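Local structure of putative flagellar protein FliS (Parabacteroides merdae ATCC 43184, 4YOK) at residues T99-M103 against D128-S132; M103-L109 against I196-V201; L150-F155 against A167-N172. The protein is of unknown function but joins a prealbumin-like N-terminal domain to a C-terminal beta-sandwich domain assigned to the E-set clan. Residues are numbered along the deposited sequence.

Contact 1 (T99-M103 against D128-S132); sequences TPYFM and DAKIS
Start with Phe-102, the first residue of strand 102-111: it has the largest buried area of the contact, 75 Å², followed by Ala-129 with 61 Å². Segment 99-103 runs in from the N-terminal domain largely extended, kinks at Tyr-101 (phi/psi -70/-43) and becomes strand at Phe-102 (-138/154). Segment 128-132 comes in as loop: Asp-128 at -102/13, then Ala-129 and Lys-130 extended (-76/146 and -127/148), with strand from Ile-131. The closest CA atoms, of Tyr-101 and Ala-129, are 6.0 Å apart, and no hydrogen bond crosses; side chains make the approach, the Phe-102 ring also touching backbone.

Phe-102 has its CA-CB bond toward the other segment and chi1 in m (-61°, chi2 -79°), which brings the ring tip against residues 129-131. Its CZ sits 3.8 Å from Ala-129 CB, 3.6 Å from Lys-130 C, met near the ring plane, and 3.6 Å from Ile-131 CG1. That last methylene lies over one ring face, 3.9 Å from the centroid and 22° off the normal, a CH-pi contact; Ile-131 is mt. Ala-129 also points toward its partner, and its CB meets Tyr-101 CD1 at 4.0 Å, Tyr-101 again being m. The CA-CB bond of Lys-130 points away.

Val-187 and Ala-189 of strand 182-189 and Ile-122 of strand 115-124 add to the surroundings of the Phe-102 ring. An aromatic residue from one sheet resting on aliphatic residues of the facing one is the face-to-face packing of a beta sandwich.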
# COMPACT_ATOMS: atom_id res chain seq x y z
N THR A 99 0.08 11.51 5.11
CA THR A 99 -1.30 11.71 5.56
C THR A 99 -2.24 10.98 4.60
O THR A 99 -2.59 11.55 3.56
CB THR A 99 -1.68 13.18 5.69
OG1 THR A 99 -0.67 13.85 6.45
CG2 THR A 99 -3.06 13.36 6.37
N PRO A 100 -2.62 9.72 4.92
CA PRO A 100 -3.53 8.98 4.02
C PRO A 100 -4.90 9.65 3.95
O PRO A 100 -5.30 10.30 4.91
CB PRO A 100 -3.64 7.59 4.68
CG PRO A 100 -2.53 7.52 5.70
CD PRO A 100 -2.26 8.94 6.12
N TYR A 101 -5.63 9.46 2.83
CA TYR A 101 -7.00 9.99 2.71
C TYR A 101 -7.93 9.21 3.64
O TYR A 101 -8.74 9.79 4.34
CB TYR A 101 -7.49 9.85 1.25
CG TYR A 101 -6.72 10.73 0.30
CD1 TYR A 101 -6.80 12.13 0.39
CD2 TYR A 101 -5.87 10.18 -0.66
CE1 TYR A 101 -6.05 12.95 -0.45
CE2 TYR A 101 -5.16 11.00 -1.55
CZ TYR A 101 -5.26 12.38 -1.44
OH TYR A 101 -4.55 13.20 -2.28
N PHE A 102 -7.75 7.88 3.65
CA PHE A 102 -8.52 6.92 4.42
C PHE A 102 -7.65 5.85 5.05
O PHE A 102 -6.57 5.54 4.56
CB PHE A 102 -9.56 6.19 3.52
CG PHE A 102 -10.56 7.14 2.89
CD1 PHE A 102 -11.64 7.62 3.63
CD2 PHE A 102 -10.39 7.59 1.58
CE1 PHE A 102 -12.54 8.55 3.07
CE2 PHE A 102 -11.30 8.50 1.02
CZ PHE A 102 -12.35 8.99 1.78
N MSE A 103 -8.13 5.28 6.15
CA MSE A 103 -7.52 4.14 6.82
C MSE A 103 -8.60 3.06 6.94
O MSE A 103 -9.76 3.36 7.21
CB MSE A 103 -6.92 4.50 8.20
CG MSE A 103 -5.67 5.39 8.12
SE MSE A 103 -4.08 4.49 7.35
CE MSE A 103 -3.73 3.27 8.83
N ASP A 128 -11.95 16.55 3.45
CA ASP A 128 -12.73 16.69 2.22
C ASP A 128 -12.54 15.51 1.25
O ASP A 128 -12.99 15.59 0.10
CB ASP A 128 -12.39 18.01 1.52
CG ASP A 128 -13.11 19.21 2.09
OD1 ASP A 128 -14.25 19.04 2.60
OD2 ASP A 128 -12.57 20.34 1.99
N ALA A 129 -11.94 14.41 1.71
CA ALA A 129 -11.74 13.24 0.85
C ALA A 129 -13.04 12.47 0.68
O ALA A 129 -13.86 12.39 1.60
CB ALA A 129 -10.66 12.34 1.43
N LYS A 130 -13.20 11.88 -0.52
CA LYS A 130 -14.37 11.09 -0.89
C LYS A 130 -13.92 9.74 -1.40
O LYS A 130 -12.89 9.66 -2.08
CB LYS A 130 -15.21 11.81 -1.97
CG LYS A 130 -15.82 13.16 -1.55
CD LYS A 130 -16.91 13.03 -0.48
CE LYS A 130 -17.44 14.37 -0.00
NZ LYS A 130 -18.44 14.94 -0.94
N ILE A 131 -14.72 8.70 -1.17
CA ILE A 131 -14.37 7.35 -1.65
C ILE A 131 -14.79 7.19 -3.11
O ILE A 131 -15.94 7.46 -3.44
CB ILE A 131 -14.99 6.23 -0.77
CG1 ILE A 131 -14.52 6.31 0.71
CG2 ILE A 131 -14.71 4.82 -1.37
CD1 ILE A 131 -15.37 5.53 1.69
N SER A 132 -13.86 6.76 -3.97
CA SER A 132 -14.13 6.50 -5.40
C SER A 132 -14.65 5.05 -5.54
O SER A 132 -15.73 4.82 -6.10
CB SER A 132 -12.86 6.72 -6.22
OG SER A 132 -13.08 6.31 -7.57

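Contact 2 (M103-L109 against I196-V201); sequences MISNEQL and IYSPVV
Two edge strands run side by side here, their end-to-end directions 27° apart, yet no hydrogen bond links them. Build 103-109 extended at first, turning a corner at Asn-106 with left-handed phi/psi (53/40), then extended again and continuing past Leu-109. Segment 196-201 is strand at 196-197, interrupted by loop at 198-200 and resumed at Val-201. Closest CA pairs are Met-103 with Ile-196 (7.2 Å), Ile-104 with Ser-198 (6.0 Å) and Leu-109 with Val-201 (7.5 Å).

Ile-104 takes mt (-59°, 163°) and drops CD1 onto the opposing backbone, 3.6 Å from Ile-196 O, 3.6 Å from Tyr-197 C and 3.7 Å from Ser-198 N. Met-103, modelled as selenomethionine, starts away from the partner but coils back as mmm, so its SE reaches Ile-196 CD1 at 4.1 Å; Ile-196 has chi1 t and chi2 between wells at 127°. Past the corner, Glu-107 (chi1 m, chi2 off at 98°) bends its carboxylate over the chain, with OE2 3.2 Å from Ser-198 CB and 3.5 Å from Pro-199 CD. Leu-109, also mt, sets CD1 4.2 Å from Val-201 CG2, Val-201 being t, and 4.1 Å from Ser-198 OG.

Ser-198 adopts p, which lets OG donate to Pro-199 O at 3.0 Å; the same OG is hydrogen-bonded to the backbone N of Val-185 in strand 182-189. With the serine hydroxyl engaged on its own side, and the carboxylate meeting carbon atoms, the two strands are held by van der Waals packing: they are edges of facing sheets, not neighbours in one.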
# COMPACT_ATOMS: atom_id res chain seq x y z
N MSE A 103 -8.13 5.28 6.15
CA MSE A 103 -7.52 4.14 6.82
C MSE A 103 -8.60 3.06 6.94
O MSE A 103 -9.76 3.36 7.21
CB MSE A 103 -6.92 4.50 8.20
CG MSE A 103 -5.67 5.39 8.12
SE MSE A 103 -4.08 4.49 7.35
CE MSE A 103 -3.73 3.27 8.83
N ILE A 104 -8.20 1.80 6.75
CA ILE A 104 -9.05 0.63 6.89
C ILE A 104 -8.66 -0.02 8.22
O ILE A 104 -7.47 -0.15 8.50
CB ILE A 104 -8.86 -0.36 5.70
CG1 ILE A 104 -9.19 0.29 4.35
CG2 ILE A 104 -9.67 -1.66 5.90
CD1 ILE A 104 -8.62 -0.48 3.13
N SER A 105 -9.65 -0.42 9.02
CA SER A 105 -9.38 -1.09 10.30
C SER A 105 -10.46 -2.12 10.60
O SER A 105 -11.46 -2.17 9.89
CB SER A 105 -9.30 -0.07 11.43
OG SER A 105 -10.56 0.54 11.65
N ASN A 106 -10.23 -2.95 11.65
CA ASN A 106 -11.17 -3.96 12.15
C ASN A 106 -11.65 -4.92 11.04
O ASN A 106 -12.82 -5.30 11.02
CB ASN A 106 -12.38 -3.26 12.82
CG ASN A 106 -13.14 -4.12 13.81
OD1 ASN A 106 -12.58 -5.03 14.45
ND2 ASN A 106 -14.43 -3.83 13.95
N GLU A 107 -10.75 -5.33 10.14
CA GLU A 107 -11.12 -6.19 9.01
C GLU A 107 -11.42 -7.61 9.40
O GLU A 107 -10.67 -8.24 10.14
CB GLU A 107 -10.03 -6.23 7.93
CG GLU A 107 -9.58 -4.86 7.47
CD GLU A 107 -8.32 -4.38 8.16
OE1 GLU A 107 -8.07 -4.78 9.31
OE2 GLU A 107 -7.58 -3.58 7.54
N GLN A 108 -12.52 -8.12 8.86
CA GLN A 108 -12.92 -9.52 9.02
C GLN A 108 -13.26 -10.03 7.63
O GLN A 108 -14.27 -9.63 7.05
CB GLN A 108 -14.07 -9.69 10.01
CG GLN A 108 -13.58 -9.78 11.47
CD GLN A 108 -12.73 -11.02 11.74
OE1 GLN A 108 -11.66 -10.93 12.37
NE2 GLN A 108 -13.15 -12.18 11.25
N LEU A 109 -12.34 -10.82 7.04
CA LEU A 109 -12.47 -11.33 5.67
C LEU A 109 -12.62 -12.84 5.69
O LEU A 109 -11.86 -13.53 6.36
CB LEU A 109 -11.26 -10.93 4.80
CG LEU A 109 -10.77 -9.46 4.92
CD1 LEU A 109 -9.57 -9.22 4.01
CD2 LEU A 109 -11.90 -8.44 4.59
N ILE A 196 -5.42 2.47 -0.77
CA ILE A 196 -4.89 1.97 0.51
C ILE A 196 -5.58 0.63 0.70
O ILE A 196 -6.71 0.44 0.23
CB ILE A 196 -5.08 2.94 1.71
CG1 ILE A 196 -4.19 2.51 2.93
CG2 ILE A 196 -6.55 3.09 2.11
CD1 ILE A 196 -3.33 3.57 3.47
N TYR A 197 -4.90 -0.31 1.33
CA TYR A 197 -5.44 -1.65 1.50
C TYR A 197 -5.40 -2.10 2.96
O TYR A 197 -4.77 -1.48 3.82
CB TYR A 197 -4.60 -2.64 0.66
CG TYR A 197 -4.63 -2.42 -0.85
CD1 TYR A 197 -3.77 -1.52 -1.46
CD2 TYR A 197 -5.48 -3.17 -1.66
CE1 TYR A 197 -3.78 -1.33 -2.84
CE2 TYR A 197 -5.52 -2.98 -3.04
CZ TYR A 197 -4.67 -2.06 -3.62
OH TYR A 197 -4.67 -1.89 -4.97
N SER A 198 -6.06 -3.21 3.23
CA SER A 198 -5.94 -3.94 4.47
C SER A 198 -4.67 -4.79 4.38
O SER A 198 -4.16 -4.96 3.26
CB SER A 198 -7.16 -4.85 4.64
OG SER A 198 -7.16 -5.90 3.68
N PRO A 199 -4.15 -5.40 5.46
CA PRO A 199 -3.11 -6.44 5.26
C PRO A 199 -3.70 -7.60 4.45
O PRO A 199 -4.93 -7.76 4.39
CB PRO A 199 -2.83 -6.93 6.70
CG PRO A 199 -3.39 -5.89 7.60
CD PRO A 199 -4.56 -5.32 6.88
N VAL A 200 -2.84 -8.40 3.82
CA VAL A 200 -3.28 -9.59 3.11
C VAL A 200 -3.54 -10.65 4.18
O VAL A 200 -2.72 -10.79 5.08
CB VAL A 200 -2.21 -10.04 2.08
CG1 VAL A 200 -2.55 -11.40 1.45
CG2 VAL A 200 -2.00 -8.98 1.02
N VAL A 201 -4.68 -11.35 4.10
CA VAL A 201 -5.10 -12.40 5.02
C VAL A 201 -5.14 -13.75 4.29
O VAL A 201 -5.87 -13.88 3.30
CB VAL A 201 -6.50 -12.04 5.64
CG1 VAL A 201 -7.02 -13.16 6.55
CG2 VAL A 201 -6.44 -10.72 6.41

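Contact 3 (L150-F155 against A167-N172); sequences LYRQDF and ADISGN
The Tyr-151 ring lies under Ile-169, whose CG2 stands 3.7 Å from the ring centroid and only 12° off the normal, a CH-pi contact. To build it, give Tyr-151 chi1 t (175°) and chi2 88°, and Ile-169 chi1 p and chi2 t, so that the isoleucine presents CG2 while its longer branch leads away. Tyr-151 OH ends 3.3 Å from Ala-167 CB and 3.1 Å from Asp-168 O, and at the ring edge Asn-172 ND2 comes 3.8 Å from CD1 of Tyr-151.

Strand 151-155 is extended (Tyr-151 at -151/138, Gln-153 at -134/123), its Leu-150 and Tyr-151 forming a classic beta bulge opposite Leu-138 of strand 131-139. It is an outermost strand of one sheet of the C-terminal sandwich, and 161-168 an outermost strand of the other, so the contact closes one edge of the sandwich. The CA atoms of Gln-153 and Ala-167 are 6.4 Å apart, those of Tyr-151 and Ile-169 8.0 Å. Ala-167 points toward the partner: its CB meets Gln-153 CB at 3.8 Å and, at the edge of the Phe-155 ring, CZ at 4.4 Å.

Beyond Asp-168 the chain reverses. Asp-168 OD1 accepts from Ser-170 N at 3.0 Å, an Asx turn, and from Ser-170 OG at 2.6 Å. A type II turn from Ile-169 to Asn-172 follows, with Gly-171 at 74/-10 and Asn-172 N bonded to Ile-169 O at 3.3 Å. Asn-172 then N-caps helix 173-177, its OD1 accepting from the backbone N of Ile-175, and that isoleucine also packs against Tyr-151 and Ile-169.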
# COMPACT_ATOMS: atom_id res chain seq x y z
N LEU A 150 -7.01 -12.98 -8.49
CA LEU A 150 -7.78 -14.03 -9.13
C LEU A 150 -9.26 -13.64 -9.22
O LEU A 150 -10.01 -14.17 -10.04
CB LEU A 150 -7.60 -15.29 -8.25
CG LEU A 150 -7.94 -16.61 -8.87
CD1 LEU A 150 -6.86 -17.04 -9.84
CD2 LEU A 150 -8.07 -17.66 -7.79
N TYR A 151 -9.69 -12.74 -8.31
CA TYR A 151 -11.07 -12.28 -8.23
C TYR A 151 -11.08 -10.86 -7.69
O TYR A 151 -10.35 -10.57 -6.73
CB TYR A 151 -11.92 -13.19 -7.31
CG TYR A 151 -13.34 -12.69 -7.10
CD1 TYR A 151 -14.36 -13.05 -7.97
CD2 TYR A 151 -13.65 -11.85 -6.03
CE1 TYR A 151 -15.66 -12.58 -7.80
CE2 TYR A 151 -14.96 -11.37 -5.85
CZ TYR A 151 -15.95 -11.72 -6.75
OH TYR A 151 -17.24 -11.27 -6.60
N ARG A 152 -11.92 -10.00 -8.29
CA ARG A 152 -12.07 -8.62 -7.87
C ARG A 152 -13.51 -8.23 -8.04
O ARG A 152 -14.09 -8.49 -9.11
CB ARG A 152 -11.14 -7.68 -8.70
CG ARG A 152 -11.39 -6.18 -8.42
CD ARG A 152 -10.38 -5.30 -9.15
NE ARG A 152 -10.87 -3.92 -9.26
CZ ARG A 152 -10.27 -2.97 -9.98
NH1 ARG A 152 -9.12 -3.22 -10.60
NH2 ARG A 152 -10.81 -1.76 -10.08
N GLN A 153 -14.09 -7.58 -7.02
CA GLN A 153 -15.44 -7.02 -7.11
C GLN A 153 -15.40 -5.62 -6.54
O GLN A 153 -15.00 -5.46 -5.38
CB GLN A 153 -16.49 -7.89 -6.40
CG GLN A 153 -17.93 -7.30 -6.48
CD GLN A 153 -18.47 -7.28 -7.90
OE1 GLN A 153 -18.32 -8.24 -8.66
NE2 GLN A 153 -18.99 -6.15 -8.33
N ASP A 154 -15.81 -4.62 -7.33
CA ASP A 154 -15.84 -3.21 -6.89
C ASP A 154 -17.21 -2.81 -6.42
O ASP A 154 -18.23 -3.32 -6.90
CB ASP A 154 -15.42 -2.27 -8.03
CG ASP A 154 -13.98 -2.45 -8.50
OD1 ASP A 154 -13.24 -3.26 -7.90
OD2 ASP A 154 -13.61 -1.78 -9.48
N PHE A 155 -17.24 -1.87 -5.46
CA PHE A 155 -18.44 -1.25 -4.86
C PHE A 155 -18.20 0.26 -4.97
O PHE A 155 -17.15 0.74 -4.53
CB PHE A 155 -18.65 -1.75 -3.41
CG PHE A 155 -18.90 -3.24 -3.28
CD1 PHE A 155 -17.83 -4.14 -3.24
CD2 PHE A 155 -20.19 -3.76 -3.27
CE1 PHE A 155 -18.05 -5.52 -3.17
CE2 PHE A 155 -20.41 -5.14 -3.18
CZ PHE A 155 -19.34 -6.01 -3.13
N ALA A 167 -19.51 -10.42 -1.85
CA ALA A 167 -19.23 -10.53 -3.28
C ALA A 167 -19.52 -11.95 -3.72
O ALA A 167 -19.09 -12.90 -3.05
CB ALA A 167 -17.79 -10.15 -3.58
N ASP A 168 -20.28 -12.11 -4.81
CA ASP A 168 -20.67 -13.44 -5.29
C ASP A 168 -19.50 -14.11 -6.00
O ASP A 168 -19.12 -13.70 -7.10
CB ASP A 168 -21.88 -13.31 -6.23
CG ASP A 168 -22.49 -14.62 -6.66
OD1 ASP A 168 -21.95 -15.69 -6.28
OD2 ASP A 168 -23.56 -14.59 -7.28
N ILE A 169 -18.93 -15.15 -5.38
CA ILE A 169 -17.80 -15.89 -5.97
C ILE A 169 -18.28 -17.25 -6.52
O ILE A 169 -17.45 -18.06 -6.93
CB ILE A 169 -16.66 -16.07 -4.93
CG1 ILE A 169 -17.16 -16.89 -3.70
CG2 ILE A 169 -16.03 -14.71 -4.53
CD1 ILE A 169 -15.99 -17.41 -2.70
N SER A 170 -19.60 -17.53 -6.49
CA SER A 170 -20.12 -18.82 -6.98
C SER A 170 -19.82 -19.01 -8.47
O SER A 170 -19.71 -18.04 -9.21
CB SER A 170 -21.62 -18.92 -6.72
OG SER A 170 -22.30 -17.95 -7.51
N GLY A 171 -19.61 -20.25 -8.89
CA GLY A 171 -19.29 -20.53 -10.29
C GLY A 171 -17.87 -20.18 -10.72
O GLY A 171 -17.46 -20.56 -11.82
N ASN A 172 -17.09 -19.45 -9.86
CA ASN A 172 -15.70 -19.11 -10.15
C ASN A 172 -14.81 -20.33 -9.86
O ASN A 172 -14.50 -20.62 -8.69
CB ASN A 172 -15.24 -17.88 -9.35
CG ASN A 172 -13.92 -17.34 -9.81
OD1 ASN A 172 -12.90 -18.04 -9.87
ND2 ASN A 172 -13.90 -16.07 -10.16

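How the contacts relate
All three contacts join the two facing sheets of the C-terminal domain. Contacts 1 and 2 share Met-103 and strand 102-111, lie 15 Å apart between centres and touch where Phe-102 O meets Ile-196 CG2 at 3.5 Å. Contact 3 is about 24 Å from contact 1 and 17 Å from contact 2, centre to centre, touching neither. Along the chain contact 1 closes before contact 3 opens, its segments alternate with those of contact 2, and contact 3 falls between contact 2's segments. Since 102-111, 196-202, 151-155 and 161-168 are outermost strands, contacts 2 and 3 pair opposite sandwich edges, while contact 1 brings Phe-102 against the start of inner strand 131-139, near the N-terminal domain junction.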